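Local coordinates for protein thermospermine synthase (PDB 6BQ6) that probably transfers an aminopropyl group from decarboxylated S-adenosylmethionine to spermidine, giving the tetraamine thermospermine, at residues W41-N46 with K65-A70; Y56-L61 with V72-L77; E84-E89 with H250-A255. One frame throughout, in Å; residues are numbered along the deposited sequence.

Contact 1: W41-N46 with K65-A70; sequences WCFALN and KPFGKA
Phe43 and Phe67 form a T-shaped pair, the edge of Phe67 directed at the face of Phe43. The ring centroids lie 4.7 Å apart and the planes meet at 71°. Phe67 CD2 stands over the centre of the Phe43 ring, while Phe67 CE2 makes the closest approach, 3.3 Å from Phe43 CE1. Pro66 crosses Phe43 at about a right angle and rests CG 3.7 Å from Phe43 CB. Trp41 adds a looser touch, CZ2 lying 4.2 Å from Phe67 CZ. Lys65 N gives a nearly straight hydrogen bond of 2.8 Å to Ala44 O. The Lys65 side chain runs past Ala44, CD against CB, and bends at its last torsion (chi4 -83°), where NZ reaches Asn46 OD1 in a 2.8 Å hydrogen bond, tilted 23° from the amide carbonyl plane. Apolar rings thus fill the buried end of the contact and a polar pair closes its more exposed end. Strand 39-45 pairs with strand 29-34 and, through Trp41 to Phe43, with a strand of the second subunit, which carries the sheet across the interface; the loop of Lys65 to Lys69 leads from strand 58-64 to strand 70-73, and Phe67 also touches Ala80 of strand 76-80.

Contact 2: Y56-L61 with V72-L77; sequences YQDIAL and VLDGKL. With TER (N-(3-amino-propyl)-N-(5-aminopropyl)-1,4-diaminobutane), chain F.
Asp74 meets Asp58 through both backbone and side chain. Its N bonds to Asp58 O at 2.9 Å, and its OD1 receives Asp58 N at 2.9 Å, the donor standing above the carboxylate plane, 61° out of it. The other oxygen, OD2, lies 3.1 Å from Gln57 CB. Leu73 is the second large contributor: CD2 packs 3.9 Å from Ile59 CG1, the two side chains lying alongside and pointing the same way, while CD1 sits 3.6 Å from Gln57 OE1. Gln57 CG lies between the backbone N and the carbonyl carbon (chi1 62°), and the chain beyond it runs extended to that oxygen. An alanine in place of Leu73 would probably open a gap beside Ile59 and leave the amide end of Gln57 with less to rest on. Val72 continues the antiparallel hairpin as the hydrogen-bonded partner of Ala60, its N and O exchanging bonds with Ala60 O and N; Ile59 and Leu73 are the adjoining non-hydrogen-bonded pair. A type I' turn from Leu73 to Lys76 leads into strand 76-80, where Leu77 O lies 3.3 Å from C11 of thermospermine. Gln57, which binds adenosine in another structure of this protein, is held at NE2 by Asp134. Asp58 OD2 lies 4.3 Å from Asp74 OD1, so the like charges probably repel; the backbone N-H of Asp58 would partly offset this by stabilising negative charge on Asp74.

Contact 3: E84-E89 with H250-A255; sequences EFIYHE and HIPSYA. With TER (N-(3-amino-propyl)-N-(5-aminopropyl)-1,4-diaminobutane), chain F.
Ile86 and Ile251 make the apolar centre of this contact, their side chains running antiparallel alongside each other with Ile86 CG2 3.9 Å from Ile251 CG1. The same methyl of Ile86 also lies near His250 O, and the other end of the side chain, CD1, touches Pro252 CD. Ile251 extends CD1 to within 3.8 Å of Tyr87 CB, next to the edge of the Tyr87 ring.

Tyr87 and Tyr254 cross at about a right angle. Tyr87 CG, anti to the backbone N (chi1 170°), is brought 3.8 Å from Tyr254 OH, which sits over one face of the Tyr87 ring, while Tyr87 CD1 lies at the edge of the Tyr254 ring.

Tyr254 is sandwiched, with C10 of thermospermine over the centre of one face, 3.5 Å from Tyr254 CZ, and Ile251 CG2 over the centre of the opposite face. Tyr87 OH approaches ligand C6 at 3.7 Å. Both tyrosines thus border the aliphatic part of the polyamine by van der Waals contact, Tyr254 face on.

No hydrogen bond joins the two segments; the polar ends are satisfied elsewhere. Tyr87 OH bonds to Asp181, the predicted proton acceptor, and Tyr254 OH to Gln78 O. Within the helix, His88 ND1 is a bifurcated donor to Glu84 O at 3.0 Å, from above the carbonyl plane, and to Glu84 OE2 at 2.9 Å; both bonds are bent (136° and 131° at the hydrogen). The same OE2 also takes a salt bridge from Arg117.

The contact sets the first turns of helix 84-98 against the end of strand 243-251, an edge strand of the seven-stranded sheet within this chain, and the 3-10 turn after it. Neighbouring strand 256-264 supplies Trp258 and Trp260 beside Ile251, and Ile223 of the second subunit packs on Ile86 and Pro252.

Overall arrangement
Contacts 1 and 2 lie in the N-terminal tetramerisation domain, their centres about 15 Å apart, and their segments alternate along the chain. Contact 1 joins strand 39-45 of the two-stranded sheet to the loop between strands 58-64 and 70-73, and contact 2 lies within the four-stranded sheet; they touch where Ala70 and Phe43 pack on Leu77. Contact 3 comes later, in the synthase domain with its Rossmann-like sheet, about 14 Å from contact 1 and about 17 Å from contact 2 between centres. Ser253 joins the domains, its carbonyl oxygen meeting Trp41 NE1 and the Leu77 side chain. Contacts 2 and 3 both touch thermospermine, whose pocket therefore lies between the domains, whereas contacts 1 and 3 both reach the second subunit.

Contact 1: W41-N46 with K65-A70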
loop_
_atom_site.group_PDB
_atom_site.type_symbol
_atom_site.label_atom_id
_atom_site.label_comp_id
_atom_site.label_asym_id
_atom_site.label_seq_id
_atom_site.Cartn_x
_atom_site.Cartn_y
_atom_site.Cartn_z
ATOM N N TRP B 41 4.720 -6.912 2.228
ATOM C CA TRP B 41 6.057 -7.030 1.673
ATOM C C TRP B 41 5.886 -6.705 0.206
ATOM O O TRP B 41 5.096 -7.408 -0.452
ATOM C CB TRP B 41 6.448 -8.473 1.884
ATOM C CG TRP B 41 7.719 -8.984 1.430
ATOM C CD1 TRP B 41 7.911 -10.168 0.746
ATOM C CD2 TRP B 41 9.013 -8.475 1.727
ATOM N NE1 TRP B 41 9.257 -10.417 0.617
ATOM C CE2 TRP B 41 9.952 -9.391 1.200
ATOM C CE3 TRP B 41 9.476 -7.353 2.408
ATOM C CZ2 TRP B 41 11.307 -9.189 1.296
ATOM C CZ3 TRP B 41 10.819 -7.141 2.498
ATOM C CH2 TRP B 41 11.738 -8.063 1.929
ATOM N N CYS B 42 6.551 -5.644 -0.288
ATOM C CA CYS B 42 6.259 -5.114 -1.625
ATOM C C CYS B 42 7.500 -5.047 -2.509
ATOM O O CYS B 42 8.550 -4.615 -2.065
ATOM C CB CYS B 42 5.634 -3.743 -1.544
ATOM S SG CYS B 42 4.353 -3.658 -0.238
ATOM N N PHE B 43 7.367 -5.553 -3.729
ATOM C CA PHE B 43 8.464 -5.589 -4.692
ATOM C C PHE B 43 8.139 -4.660 -5.847
ATOM O O PHE B 43 7.055 -4.745 -6.428
ATOM C CB PHE B 43 8.630 -6.988 -5.319
ATOM C CG PHE B 43 8.683 -8.102 -4.370
ATOM C CD1 PHE B 43 9.077 -7.945 -3.048
ATOM C CD2 PHE B 43 8.420 -9.392 -4.830
ATOM C CE1 PHE B 43 9.161 -9.037 -2.222
ATOM C CE2 PHE B 43 8.494 -10.467 -3.985
ATOM C CZ PHE B 43 8.852 -10.301 -2.692
ATOM N N ALA B 44 9.089 -3.820 -6.252
ATOM C CA ALA B 44 8.853 -2.988 -7.430
ATOM C C ALA B 44 8.798 -3.927 -8.647
ATOM O O ALA B 44 9.497 -4.951 -8.695
ATOM C CB ALA B 44 9.939 -1.980 -7.617
ATOM N N LEU B 45 7.930 -3.572 -9.575
ATOM C CA LEU B 45 7.587 -4.385 -10.722
ATOM C C LEU B 45 8.122 -3.795 -12.026
ATOM O O LEU B 45 7.891 -2.616 -12.316
ATOM C CB LEU B 45 6.091 -4.448 -10.856
ATOM C CG LEU B 45 5.213 -5.463 -10.205
ATOM C CD1 LEU B 45 3.760 -5.171 -10.534
ATOM C CD2 LEU B 45 5.553 -6.816 -10.765
ATOM N N ASN B 46 8.753 -4.638 -12.833
ATOM C CA ASN B 46 9.071 -4.305 -14.241
ATOM C C ASN B 46 7.855 -4.615 -15.122
ATOM O O ASN B 46 7.417 -3.795 -15.947
ATOM C CB ASN B 46 10.258 -5.130 -14.746
ATOM C CG ASN B 46 11.597 -4.695 -14.159
ATOM O OD1 ASN B 46 11.887 -3.508 -14.078
ATOM N ND2 ASN B 46 12.449 -5.664 -13.808
ATOM N N LYS B 65 11.751 -6.282 -9.796
ATOM C CA LYS B 65 13.076 -5.689 -9.772
ATOM C C LYS B 65 13.960 -6.369 -8.756
ATOM O O LYS B 65 15.069 -6.792 -9.107
ATOM C CB LYS B 65 12.980 -4.195 -9.558
ATOM C CG LYS B 65 12.292 -3.453 -10.702
ATOM C CD LYS B 65 12.411 -1.943 -10.515
ATOM C CE LYS B 65 11.552 -1.159 -11.487
ATOM N NZ LYS B 65 12.269 -1.015 -12.788
ATOM N N PRO B 66 13.496 -6.523 -7.487
ATOM C CA PRO B 66 14.442 -7.091 -6.536
ATOM C C PRO B 66 14.753 -8.601 -6.720
ATOM O O PRO B 66 15.902 -9.054 -6.516
ATOM C CB PRO B 66 13.787 -6.800 -5.189
ATOM C CG PRO B 66 12.344 -6.657 -5.479
ATOM C CD PRO B 66 12.280 -6.021 -6.843
ATOM N N PHE B 67 13.774 -9.374 -7.159
ATOM C CA PHE B 67 13.899 -10.815 -7.135
ATOM C C PHE B 67 13.751 -11.485 -8.500
ATOM O O PHE B 67 13.677 -12.703 -8.558
ATOM C CB PHE B 67 12.910 -11.387 -6.124
ATOM C CG PHE B 67 13.133 -10.876 -4.729
ATOM C CD1 PHE B 67 14.345 -11.061 -4.113
ATOM C CD2 PHE B 67 12.140 -10.160 -4.044
ATOM C CE1 PHE B 67 14.589 -10.600 -2.829
ATOM C CE2 PHE B 67 12.391 -9.687 -2.761
ATOM C CZ PHE B 67 13.609 -9.911 -2.160
ATOM N N GLY B 68 13.737 -10.719 -9.580
ATOM C CA GLY B 68 13.481 -11.296 -10.911
ATOM C C GLY B 68 12.077 -11.838 -11.094
ATOM O O GLY B 68 11.080 -11.385 -10.467
ATOM N N LYS B 69 11.984 -12.846 -11.957
ATOM C CA LYS B 69 10.722 -13.403 -12.318
ATOM C C LYS B 69 10.151 -14.155 -11.135
ATOM O O LYS B 69 10.861 -14.969 -10.511
ATOM C CB LYS B 69 10.888 -14.323 -13.523
ATOM C CG LYS B 69 11.280 -13.571 -14.782
ATOM C CD LYS B 69 11.472 -14.537 -15.963
ATOM C CE LYS B 69 11.435 -13.817 -17.321
ATOM N NZ LYS B 69 11.780 -12.351 -17.285
ATOM N N ALA B 70 8.894 -13.897 -10.811
ATOM C CA ALA B 70 8.281 -14.470 -9.635
ATOM C C ALA B 70 6.978 -15.133 -10.005
ATOM O O ALA B 70 6.139 -14.510 -10.670
ATOM C CB ALA B 70 8.021 -13.379 -8.620
#

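Contact 2: Y56-L61 with V72-L77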
loop_
_atom_site.group_PDB
_atom_site.type_symbol
_atom_site.label_atom_id
_atom_site.label_comp_id
_atom_site.label_asym_id
_atom_site.label_seq_id
_atom_site.Cartn_x
_atom_site.Cartn_y
_atom_site.Cartn_z
ATOM N N TYR B 56 -8.583 -24.436 -9.410
ATOM C CA TYR B 56 -7.843 -24.479 -8.157
ATOM C C TYR B 56 -7.270 -23.142 -7.744
ATOM O O TYR B 56 -7.248 -22.835 -6.547
ATOM C CB TYR B 56 -6.684 -25.473 -8.205
ATOM C CG TYR B 56 -7.142 -26.869 -8.309
ATOM C CD1 TYR B 56 -7.687 -27.516 -7.192
ATOM C CD2 TYR B 56 -7.045 -27.559 -9.495
ATOM C CE1 TYR B 56 -8.133 -28.814 -7.293
ATOM C CE2 TYR B 56 -7.487 -28.862 -9.604
ATOM C CZ TYR B 56 -8.044 -29.474 -8.495
ATOM O OH TYR B 56 -8.509 -30.767 -8.594
ATOM N N GLN B 57 -6.740 -22.366 -8.687
ATOM C CA GLN B 57 -5.951 -21.178 -8.285
ATOM C C GLN B 57 -5.580 -20.286 -9.461
ATOM O O GLN B 57 -5.450 -20.773 -10.566
ATOM C CB GLN B 57 -4.659 -21.610 -7.558
ATOM C CG GLN B 57 -3.735 -22.445 -8.433
ATOM C CD GLN B 57 -2.845 -23.391 -7.643
ATOM O OE1 GLN B 57 -2.369 -23.048 -6.562
ATOM N NE2 GLN B 57 -2.607 -24.568 -8.188
ATOM N N ASP B 58 -5.472 -18.978 -9.209
ATOM C CA ASP B 58 -4.940 -18.016 -10.163
ATOM C C ASP B 58 -3.428 -18.152 -10.218
ATOM O O ASP B 58 -2.815 -18.523 -9.247
ATOM C CB ASP B 58 -5.272 -16.568 -9.778
ATOM C CG ASP B 58 -6.776 -16.254 -9.851
ATOM O OD1 ASP B 58 -7.566 -17.057 -10.412
ATOM O OD2 ASP B 58 -7.160 -15.198 -9.308
ATOM N N ILE B 59 -2.877 -17.860 -11.382
ATOM C CA ILE B 59 -1.483 -18.071 -11.691
ATOM C C ILE B 59 -0.975 -16.786 -12.303
ATOM O O ILE B 59 -1.624 -16.249 -13.164
ATOM C CB ILE B 59 -1.324 -19.215 -12.727
ATOM C CG1 ILE B 59 -2.033 -20.473 -12.202
ATOM C CG2 ILE B 59 0.151 -19.438 -12.993
ATOM C CD1 ILE B 59 -2.420 -21.499 -13.234
ATOM N N ALA B 60 0.172 -16.285 -11.846
ATOM C CA ALA B 60 0.767 -15.047 -12.379
ATOM C C ALA B 60 2.281 -15.197 -12.385
ATOM O O ALA B 60 2.841 -15.835 -11.488
ATOM C CB ALA B 60 0.359 -13.850 -11.525
ATOM N N LEU B 61 2.923 -14.738 -13.454
ATOM C CA LEU B 61 4.364 -14.609 -13.511
ATOM C C LEU B 61 4.741 -13.137 -13.663
ATOM O O LEU B 61 4.335 -12.469 -14.639
ATOM C CB LEU B 61 4.925 -15.436 -14.640
ATOM C CG LEU B 61 6.443 -15.573 -14.702
ATOM C CD1 LEU B 61 7.057 -16.424 -13.590
ATOM C CD2 LEU B 61 6.852 -16.103 -16.074
ATOM N N VAL B 72 3.518 -16.503 -8.799
ATOM C CA VAL B 72 2.524 -16.244 -7.759
ATOM C C VAL B 72 1.281 -17.067 -7.989
ATOM O O VAL B 72 0.747 -17.050 -9.087
ATOM C CB VAL B 72 2.187 -14.733 -7.772
ATOM C CG1 VAL B 72 1.166 -14.325 -6.704
ATOM C CG2 VAL B 72 3.483 -13.957 -7.597
ATOM N N LEU B 73 0.844 -17.794 -6.944
ATOM C CA LEU B 73 -0.346 -18.627 -7.039
ATOM C C LEU B 73 -1.345 -18.133 -6.015
ATOM O O LEU B 73 -1.017 -18.055 -4.832
ATOM C CB LEU B 73 -0.052 -20.090 -6.791
ATOM C CG LEU B 73 0.885 -20.782 -7.778
ATOM C CD1 LEU B 73 1.046 -22.249 -7.417
ATOM C CD2 LEU B 73 0.476 -20.624 -9.239
ATOM N N ASP B 74 -2.520 -17.751 -6.495
ATOM C CA ASP B 74 -3.587 -17.155 -5.655
ATOM C C ASP B 74 -3.043 -16.013 -4.792
ATOM O O ASP B 74 -3.283 -15.948 -3.595
ATOM C CB ASP B 74 -4.280 -18.252 -4.826
ATOM C CG ASP B 74 -5.488 -18.899 -5.560
ATOM O OD1 ASP B 74 -6.102 -18.295 -6.482
ATOM O OD2 ASP B 74 -5.840 -20.015 -5.169
ATOM N N GLY B 75 -2.264 -15.146 -5.433
ATOM C CA GLY B 75 -1.636 -13.998 -4.800
ATOM C C GLY B 75 -0.565 -14.267 -3.765
ATOM O O GLY B 75 -0.171 -13.348 -3.026
ATOM N N LYS B 76 -0.091 -15.509 -3.694
ATOM C CA LYS B 76 0.966 -15.882 -2.786
ATOM C C LYS B 76 2.178 -16.274 -3.604
ATOM O O LYS B 76 2.123 -17.156 -4.443
ATOM C CB LYS B 76 0.517 -17.017 -1.884
ATOM C CG LYS B 76 -0.812 -16.732 -1.174
ATOM C CD LYS B 76 -0.777 -17.083 0.306
ATOM C CE LYS B 76 -0.729 -18.590 0.544
ATOM N NZ LYS B 76 -0.150 -18.886 1.891
ATOM N N LEU B 77 3.258 -15.550 -3.382
ATOM C CA LEU B 77 4.499 -15.839 -3.981
ATOM C C LEU B 77 4.909 -17.280 -3.700
ATOM O O LEU B 77 4.852 -17.737 -2.519
ATOM C CB LEU B 77 5.517 -14.896 -3.402
ATOM C CG LEU B 77 6.929 -15.114 -3.856
ATOM C CD1 LEU B 77 7.111 -14.675 -5.277
ATOM C CD2 LEU B 77 7.834 -14.352 -2.913
HETATM N N1 TER F . 2.090 -25.847 -4.708
HETATM C C2 TER F . 3.518 -26.001 -4.886
HETATM C C3 TER F . 4.213 -26.010 -3.528
HETATM C C4 TER F . 4.189 -24.675 -2.832
HETATM N N5 TER F . 5.077 -24.676 -1.692
HETATM C C6 TER F . 6.092 -23.655 -1.559
HETATM C C7 TER F . 6.305 -23.275 -0.101
HETATM C C8 TER F . 6.905 -21.882 -0.039
HETATM N N9 TER F . 5.901 -20.840 -0.024
HETATM C C10 TER F . 6.344 -19.470 0.006
HETATM C C11 TER F . 5.391 -18.509 0.682
HETATM C C12 TER F . 6.146 -17.203 0.928
HETATM C C13 TER F . 5.235 -16.037 1.280
HETATM N N14 TER F . 4.152 -16.455 2.153
#

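Contact 3: E84-E89 with H250-A255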
loop_
_atom_site.group_PDB
_atom_site.type_symbol
_atom_site.label_atom_id
_atom_site.label_comp_id
_atom_site.label_asym_id
_atom_site.label_seq_id
_atom_site.Cartn_x
_atom_site.Cartn_y
_atom_site.Cartn_z
ATOM N N GLU B 84 14.987 -18.906 -5.576
ATOM C CA GLU B 84 14.333 -20.217 -5.492
ATOM C C GLU B 84 15.312 -21.382 -5.324
ATOM O O GLU B 84 14.950 -22.402 -4.759
ATOM C CB GLU B 84 13.355 -20.462 -6.648
ATOM C CG GLU B 84 13.956 -20.464 -8.027
ATOM C CD GLU B 84 14.525 -21.790 -8.502
ATOM O OE1 GLU B 84 14.953 -21.830 -9.673
ATOM O OE2 GLU B 84 14.601 -22.789 -7.768
ATOM N N PHE B 85 16.535 -21.225 -5.821
ATOM C CA PHE B 85 17.586 -22.246 -5.650
ATOM C C PHE B 85 17.773 -22.617 -4.163
ATOM O O PHE B 85 18.096 -23.746 -3.838
ATOM C CB PHE B 85 18.907 -21.850 -6.322
ATOM C CG PHE B 85 19.706 -20.804 -5.587
ATOM C CD1 PHE B 85 20.609 -21.145 -4.645
ATOM C CD2 PHE B 85 19.516 -19.460 -5.847
ATOM C CE1 PHE B 85 21.357 -20.199 -3.960
ATOM C CE2 PHE B 85 20.257 -18.501 -5.171
ATOM C CZ PHE B 85 21.163 -18.866 -4.217
ATOM N N ILE B 86 17.594 -21.634 -3.253
ATOM C CA ILE B 86 17.745 -21.911 -1.845
ATOM C C ILE B 86 16.652 -22.901 -1.382
ATOM O O ILE B 86 16.978 -23.890 -0.723
ATOM C CB ILE B 86 17.694 -20.631 -1.005
ATOM C CG1 ILE B 86 18.763 -19.647 -1.471
ATOM C CG2 ILE B 86 17.869 -20.928 0.489
ATOM C CD1 ILE B 86 18.707 -18.338 -0.740
ATOM N N TYR B 87 15.387 -22.601 -1.693
ATOM C CA TYR B 87 14.297 -23.419 -1.256
ATOM C C TYR B 87 14.457 -24.822 -1.890
ATOM O O TYR B 87 14.274 -25.824 -1.215
ATOM C CB TYR B 87 12.949 -22.778 -1.676
ATOM C CG TYR B 87 11.784 -23.684 -1.457
ATOM C CD1 TYR B 87 11.081 -23.692 -0.245
ATOM C CD2 TYR B 87 11.348 -24.535 -2.464
ATOM C CE1 TYR B 87 10.008 -24.563 -0.057
ATOM C CE2 TYR B 87 10.308 -25.408 -2.275
ATOM C CZ TYR B 87 9.632 -25.406 -1.077
ATOM O OH TYR B 87 8.558 -26.269 -0.901
ATOM N N HIS B 88 14.767 -24.874 -3.173
ATOM C CA HIS B 88 14.774 -26.169 -3.828
ATOM C C HIS B 88 15.994 -27.009 -3.474
ATOM O O HIS B 88 15.876 -28.221 -3.350
ATOM C CB HIS B 88 14.559 -26.003 -5.315
ATOM C CG HIS B 88 13.184 -25.527 -5.634
ATOM N ND1 HIS B 88 12.901 -24.219 -5.971
ATOM C CD2 HIS B 88 11.982 -26.156 -5.519
ATOM C CE1 HIS B 88 11.592 -24.085 -6.123
ATOM N NE2 HIS B 88 11.016 -25.251 -5.872
ATOM N N GLU B 89 17.157 -26.401 -3.289
ATOM C CA GLU B 89 18.308 -27.158 -2.793
ATOM C C GLU B 89 18.097 -27.664 -1.374
ATOM O O GLU B 89 18.404 -28.815 -1.081
ATOM C CB GLU B 89 19.582 -26.345 -2.829
ATOM C CG GLU B 89 20.175 -26.168 -4.226
ATOM C CD GLU B 89 21.529 -25.496 -4.217
ATOM O OE1 GLU B 89 22.188 -25.393 -3.142
ATOM O OE2 GLU B 89 21.979 -25.081 -5.318
ATOM N N HIS B 250 16.991 -18.978 5.585
ATOM C CA HIS B 250 16.358 -17.767 5.091
ATOM C C HIS B 250 16.171 -17.742 3.597
ATOM O O HIS B 250 17.109 -18.049 2.853
ATOM C CB HIS B 250 17.269 -16.593 5.469
ATOM C CG HIS B 250 16.697 -15.226 5.162
ATOM N ND1 HIS B 250 17.326 -14.335 4.334
ATOM C CD2 HIS B 250 15.551 -14.628 5.549
ATOM C CE1 HIS B 250 16.586 -13.252 4.196
ATOM N NE2 HIS B 250 15.500 -13.405 4.935
ATOM N N ILE B 251 14.991 -17.305 3.167
ATOM C CA ILE B 251 14.711 -17.092 1.759
ATOM C C ILE B 251 14.254 -15.615 1.590
ATOM O O ILE B 251 13.202 -15.239 2.025
ATOM C CB ILE B 251 13.696 -18.093 1.248
ATOM C CG1 ILE B 251 14.306 -19.520 1.357
ATOM C CG2 ILE B 251 13.360 -17.832 -0.218
ATOM C CD1 ILE B 251 13.264 -20.560 1.361
ATOM N N PRO B 252 15.108 -14.779 1.031
ATOM C CA PRO B 252 14.845 -13.337 1.070
ATOM C C PRO B 252 13.496 -12.969 0.509
ATOM O O PRO B 252 12.800 -12.163 1.114
ATOM C CB PRO B 252 15.988 -12.746 0.226
ATOM C CG PRO B 252 17.079 -13.707 0.372
ATOM C CD PRO B 252 16.465 -15.061 0.537
ATOM N N SER B 253 13.087 -13.596 -0.590
ATOM C CA SER B 253 11.824 -13.240 -1.228
ATOM C C SER B 253 10.617 -13.647 -0.407
ATOM O O SER B 253 9.531 -13.113 -0.606
ATOM C CB SER B 253 11.695 -13.854 -2.613
ATOM O OG SER B 253 11.754 -15.246 -2.584
ATOM N N TYR B 254 10.800 -14.597 0.503
ATOM C CA TYR B 254 9.752 -15.029 1.412
ATOM C C TYR B 254 9.600 -14.177 2.638
ATOM O O TYR B 254 8.645 -14.403 3.415
ATOM C CB TYR B 254 10.025 -16.503 1.806
ATOM C CG TYR B 254 9.889 -17.578 0.734
ATOM C CD1 TYR B 254 9.624 -17.283 -0.618
ATOM C CD2 TYR B 254 10.057 -18.914 1.074
ATOM C CE1 TYR B 254 9.511 -18.287 -1.556
ATOM C CE2 TYR B 254 9.946 -19.931 0.139
ATOM C CZ TYR B 254 9.676 -19.622 -1.176
ATOM O OH TYR B 254 9.573 -20.627 -2.086
ATOM N N ALA B 255 10.513 -13.232 2.891
ATOM C CA ALA B 255 10.588 -12.406 4.101
ATOM C C ALA B 255 10.545 -13.202 5.394
ATOM O O ALA B 255 9.981 -12.758 6.383
ATOM C CB ALA B 255 9.496 -11.298 4.119
HETATM N N1 TER F . 2.090 -25.847 -4.708
HETATM C C2 TER F . 3.518 -26.001 -4.886
HETATM C C3 TER F . 4.213 -26.010 -3.528
HETATM C C4 TER F . 4.189 -24.675 -2.832
HETATM N N5 TER F . 5.077 -24.676 -1.692
HETATM C C6 TER F . 6.092 -23.655 -1.559
HETATM C C7 TER F . 6.305 -23.275 -0.101
HETATM C C8 TER F . 6.905 -21.882 -0.039
HETATM N N9 TER F . 5.901 -20.840 -0.024
HETATM C C10 TER F . 6.344 -19.470 0.006
HETATM C C11 TER F . 5.391 -18.509 0.682
HETATM C C12 TER F . 6.146 -17.203 0.928
HETATM C C13 TER F . 5.235 -16.037 1.280
HETATM N N14 TER F . 4.152 -16.455 2.153
#